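Local coordinates for beta-galacturonidase (Eisenbergiella tayi, PDB 6NCW), which acts as a family 2 glycoside hydrolase that probably releases terminal beta-linked galacturonic acid from its substrates, at residues I26-Q29 against G30-V34; P122-A125 against L126-P129. All coordinates share one frame; numbering follows the deposited sequence.

Interaction 1 (I26-Q29 against G30-V34); sequences IGTQ and GEEAV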
loop_
_atom_site.group_PDB
_atom_site.type_symbol
_atom_site.label_atom_id
_atom_site.label_comp_id
_atom_site.label_asym_id
_atom_site.label_seq_id
_atom_site.Cartn_x
_atom_site.Cartn_y
_atom_site.Cartn_z
ATOM N N ILE A 26 -25.376 -21.337 -15.292
ATOM C CA ILE A 26 -26.726 -21.612 -15.775
ATOM C C ILE A 26 -27.741 -20.794 -14.991
ATOM O O ILE A 26 -27.476 -20.313 -13.890
ATOM C CB ILE A 26 -27.085 -23.109 -15.713
ATOM C CG1 ILE A 26 -26.992 -23.632 -14.291
ATOM C CG2 ILE A 26 -26.173 -23.914 -16.615
ATOM C CD1 ILE A 26 -27.179 -25.152 -14.213
ATOM N N GLY A 27 -28.920 -20.633 -15.590
ATOM C CA GLY A 27 -30.013 -19.892 -14.987
ATOM C C GLY A 27 -30.437 -18.666 -15.778
ATOM O O GLY A 27 -30.822 -17.647 -15.188
ATOM N N THR A 28 -30.380 -18.740 -17.109
ATOM C CA THR A 28 -30.702 -17.602 -17.973
ATOM C C THR A 28 -31.399 -18.088 -19.244
ATOM O O THR A 28 -31.474 -19.290 -19.527
ATOM C CB THR A 28 -29.452 -16.788 -18.342
ATOM O OG1 THR A 28 -28.375 -17.678 -18.674
ATOM C CG2 THR A 28 -29.031 -15.877 -17.187
ATOM N N GLN A 29 -31.932 -17.121 -20.004
ATOM C CA GLN A 29 -32.605 -17.437 -21.258
ATOM C C GLN A 29 -31.630 -17.544 -22.416
ATOM O O GLN A 29 -31.863 -18.332 -23.341
ATOM C CB GLN A 29 -33.653 -16.378 -21.598
ATOM C CG GLN A 29 -34.788 -16.266 -20.601
ATOM C CD GLN A 29 -35.869 -17.298 -20.836
ATOM O OE1 GLN A 29 -35.987 -18.270 -20.083
ATOM N NE2 GLN A 29 -36.683 -17.085 -21.878
ATOM N N GLY A 30 -30.547 -16.771 -22.389
ATOM C CA GLY A 30 -29.667 -16.648 -23.534
ATOM C C GLY A 30 -28.612 -17.736 -23.635
ATOM O O GLY A 30 -28.749 -18.843 -23.104
ATOM N N GLU A 31 -27.548 -17.405 -24.364
ATOM C CA GLU A 31 -26.349 -18.227 -24.425
ATOM C C GLU A 31 -25.356 -17.750 -23.369
ATOM O O GLU A 31 -25.210 -16.550 -23.130
ATOM C CB GLU A 31 -25.707 -18.155 -25.819
ATOM C CG GLU A 31 -26.663 -18.394 -27.004
ATOM C CD GLU A 31 -27.127 -19.856 -27.146
ATOM O OE1 GLU A 31 -28.344 -20.121 -26.988
ATOM O OE2 GLU A 31 -26.281 -20.744 -27.428
ATOM N N GLU A 32 -24.704 -18.695 -22.710
ATOM C CA GLU A 32 -23.579 -18.402 -21.836
ATOM C C GLU A 32 -22.310 -18.896 -22.507
ATOM O O GLU A 32 -22.313 -19.954 -23.134
ATOM C CB GLU A 32 -23.735 -19.076 -20.478
ATOM C CG GLU A 32 -24.995 -18.691 -19.746
ATOM C CD GLU A 32 -24.860 -17.358 -19.028
ATOM O OE1 GLU A 32 -25.576 -17.163 -18.017
ATOM O OE2 GLU A 32 -24.037 -16.515 -19.463
ATOM N N ALA A 33 -21.238 -18.118 -22.390
ATOM C CA ALA A 33 -19.933 -18.555 -22.867
ATOM C C ALA A 33 -19.524 -19.859 -22.193
ATOM O O ALA A 33 -19.645 -20.008 -20.972
ATOM C CB ALA A 33 -18.888 -17.474 -22.578
ATOM N N VAL A 34 -19.043 -20.809 -22.986
ATOM C CA VAL A 34 -18.378 -21.988 -22.444
ATOM C C VAL A 34 -16.885 -21.685 -22.366
ATOM O O VAL A 34 -16.262 -21.303 -23.361
ATOM C CB VAL A 34 -18.659 -23.232 -23.296
ATOM C CG1 VAL A 34 -17.912 -24.431 -22.739
ATOM C CG2 VAL A 34 -20.156 -23.520 -23.319
HETATM O O HOH W 1 -30.647 -20.621 -22.034
#

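Interaction 2 (P122-A125 against L126-P129); sequences PDSA and LHVP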
loop_
_atom_site.group_PDB
_atom_site.type_symbol
_atom_site.label_atom_id
_atom_site.label_comp_id
_atom_site.label_asym_id
_atom_site.label_seq_id
_atom_site.Cartn_x
_atom_site.Cartn_y
_atom_site.Cartn_z
ATOM N N PRO A 122 -32.905 -21.535 2.049
ATOM C CA PRO A 122 -33.453 -22.486 3.036
ATOM C C PRO A 122 -32.934 -23.904 2.911
ATOM O O PRO A 122 -32.935 -24.641 3.912
ATOM C CB PRO A 122 -34.964 -22.436 2.765
ATOM C CG PRO A 122 -35.190 -21.134 2.079
ATOM C CD PRO A 122 -33.961 -20.862 1.276
ATOM N N ASP A 123 -32.551 -24.339 1.708
ATOM C CA ASP A 123 -32.057 -25.704 1.547
ATOM C C ASP A 123 -30.701 -25.906 2.208
ATOM O O ASP A 123 -30.315 -27.053 2.461
ATOM C CB ASP A 123 -31.929 -26.076 0.064
ATOM C CG ASP A 123 -33.255 -26.005 -0.687
ATOM O OD1 ASP A 123 -34.319 -25.884 -0.037
ATOM O OD2 ASP A 123 -33.223 -26.082 -1.936
ATOM N N SER A 124 -29.968 -24.820 2.479
ATOM C CA SER A 124 -28.580 -24.891 2.926
ATOM C C SER A 124 -28.498 -24.410 4.369
ATOM O O SER A 124 -28.614 -23.210 4.634
ATOM C CB SER A 124 -27.688 -24.062 2.009
ATOM O OG SER A 124 -26.357 -24.058 2.489
ATOM N N ALA A 125 -28.286 -25.339 5.304
ATOM C CA ALA A 125 -28.248 -24.968 6.715
ATOM C C ALA A 125 -26.840 -24.700 7.233
ATOM O O ALA A 125 -26.687 -24.029 8.264
ATOM C CB ALA A 125 -28.906 -26.056 7.572
ATOM N N LEU A 126 -25.815 -25.203 6.546
ATOM C CA LEU A 126 -24.432 -25.029 6.971
ATOM C C LEU A 126 -23.758 -23.878 6.227
ATOM O O LEU A 126 -23.197 -22.969 6.849
ATOM C CB LEU A 126 -23.666 -26.356 6.765
ATOM C CG LEU A 126 -24.319 -27.586 7.422
ATOM C CD1 LEU A 126 -23.456 -28.841 7.252
ATOM C CD2 LEU A 126 -24.610 -27.351 8.890
ATOM N N HIS A 127 -23.823 -23.890 4.896
ATOM C CA HIS A 127 -23.364 -22.772 4.086
ATOM C C HIS A 127 -24.398 -21.660 4.137
ATOM O O HIS A 127 -25.475 -21.798 3.552
ATOM C CB HIS A 127 -23.127 -23.214 2.651
ATOM C CG HIS A 127 -21.972 -24.136 2.507
ATOM N ND1 HIS A 127 -20.688 -23.684 2.306
ATOM C CD2 HIS A 127 -21.898 -25.488 2.575
ATOM C CE1 HIS A 127 -19.873 -24.720 2.227
ATOM N NE2 HIS A 127 -20.581 -25.827 2.381
ATOM N N VAL A 128 -24.062 -20.570 4.832
ATOM C CA VAL A 128 -24.904 -19.388 5.036
ATOM C C VAL A 128 -24.036 -18.137 4.874
ATOM O O VAL A 128 -22.802 -18.253 4.850
ATOM C CB VAL A 128 -25.562 -19.410 6.427
ATOM C CG1 VAL A 128 -26.491 -20.632 6.589
ATOM C CG2 VAL A 128 -24.498 -19.386 7.504
ATOM N N PRO A 129 -24.604 -16.932 4.759
ATOM C CA PRO A 129 -23.758 -15.735 4.841
ATOM C C PRO A 129 -23.013 -15.782 6.163
ATOM O O PRO A 129 -23.617 -15.995 7.214
ATOM C CB PRO A 129 -24.762 -14.574 4.777
ATOM C CG PRO A 129 -26.004 -15.196 4.103
ATOM C CD PRO A 129 -26.033 -16.574 4.670
HETATM O O HOH W 2 -28.081 -20.811 3.229
#

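Interaction 1 (I26-Q29 against G30-V34)
Thr28 and Glu32 reach across the tip of a beta-hairpin, in the loop that carries the chain from strand 19-26 into its antiparallel neighbour 35-39. With no regular structure between the strand ends, this loop serves as an example of a bend bridged by its own polar groups, here one side-chain hydrogen bond and one water.

The side-chain bond comes first. The hydroxyl Thr28 OG1 donates to Glu32 OE1 over 2.9 Å, arriving from above the carboxylate plane, 48° out of it, while the two side chains cross at about a right angle. Both torsions contribute: Thr28 sets OG1 between its backbone N and carbonyl carbon (chi1 43°), and Glu32 bends at chi2 (-81°), which curls the carboxylate back over the loop. Glu32 OE1 also has a weak hydrogen bond to Thr25 OG1 in strand 19-26, so this oxygen links the loop to the strand that leads into it.

Two carbon-to-oxygen contacts accompany the bond. The methyl Thr28 CG2 stands 3.8 Å from Glu32 OE1, and on the other branch Thr28 OG1 lies 3.7 Å from Glu32 CG.

Water supplies the remaining link, between backbone atoms. A single molecule is placed to donate to the carbonyl oxygens of Thr28 and Gly30, spanning the bend on either side of Gln29, though more acceptors are in reach than it has protons for. The loop is a surface feature that also touches a crystal neighbour, far from the sugar-binding residues, and it connects two neighbouring strands, 19-26 and 35-39, of the six-stranded sheet. The water oxygen lies 3.0 Å from Thr28 O and 2.8 Å from Gly30 O.

Interaction 2 (P122-A125 against L126-P129)
Ser124 and His127 meet round a beta-turn whose end CA atoms, Ser124 CA and His127 CA, lie 5.7 Å apart. The turn belongs to the long connection between strands 109-117 and 142-147, and it illustrates how a serine side chain can close a turn that its backbone leaves open. With chi1 at 176°, the hydroxyl swings to the far side from the serine nitrogen and runs beside the carbonyl carbon, which carries OG in front of the His127 carbonyl. Ser124 OG donates to His127 O over a short 2.6 Å, in the carbonyl plane and on a lone pair, with a C=O...OG angle of 125°.

The histidine answers with a different rotamer. Its CG lies opposite the carbonyl carbon (chi1 -68°), which points the ring away from the turn while His127 CB stays 3.3 Å from Ser124 OG. Outside the turn the imidazole is held by Ser134 OG at ND1 and by the backbone N of Ala94 at NE2, and it stacks on His77.

Val128 CG1 lies 3.8 Å from Ala125 O and 3.9 Å from Ser124 O, while Leu126 turns outward to pack on Phe349 and Cys353 of helix 349-364.

Tyr92 OH is hydrogen-bonded with Ser124 OG, His127 N and Leu126 N, tying the turn to strand 86-92. A water 2.8 Å from Ser124 O is placed to donate to it and to His127 O, with more acceptors in reach than protons. The His127 carbonyl thus accepts from the hydroxyl and probably from the water, which is consistent with a satisfied buried carbonyl and probably helps to keep the turn in place, with Val128 about 7 Å, side chain to side chain, from the galacturonate-binding Arg337.

In the fold
From the N terminus, the chain runs up strand 19-26 and turns back at interaction 1, which closes the hairpin loop before strand 35-39 at one edge of the six-stranded sheet. After strand 109-117 of the same sheet, the chain leaves for a long connection, where interaction 2 closes a turn before strand 142-147 joins the four-stranded sheet. The two contacts follow in series and neither nest nor cross; the centres of interaction 1 and interaction 2 lie about 25 Å apart. Interaction 1 stays within the N-terminal beta domain, whereas interaction 2 lies between that domain and the TIM barrel, beside helix 349-364 and near the sugar site.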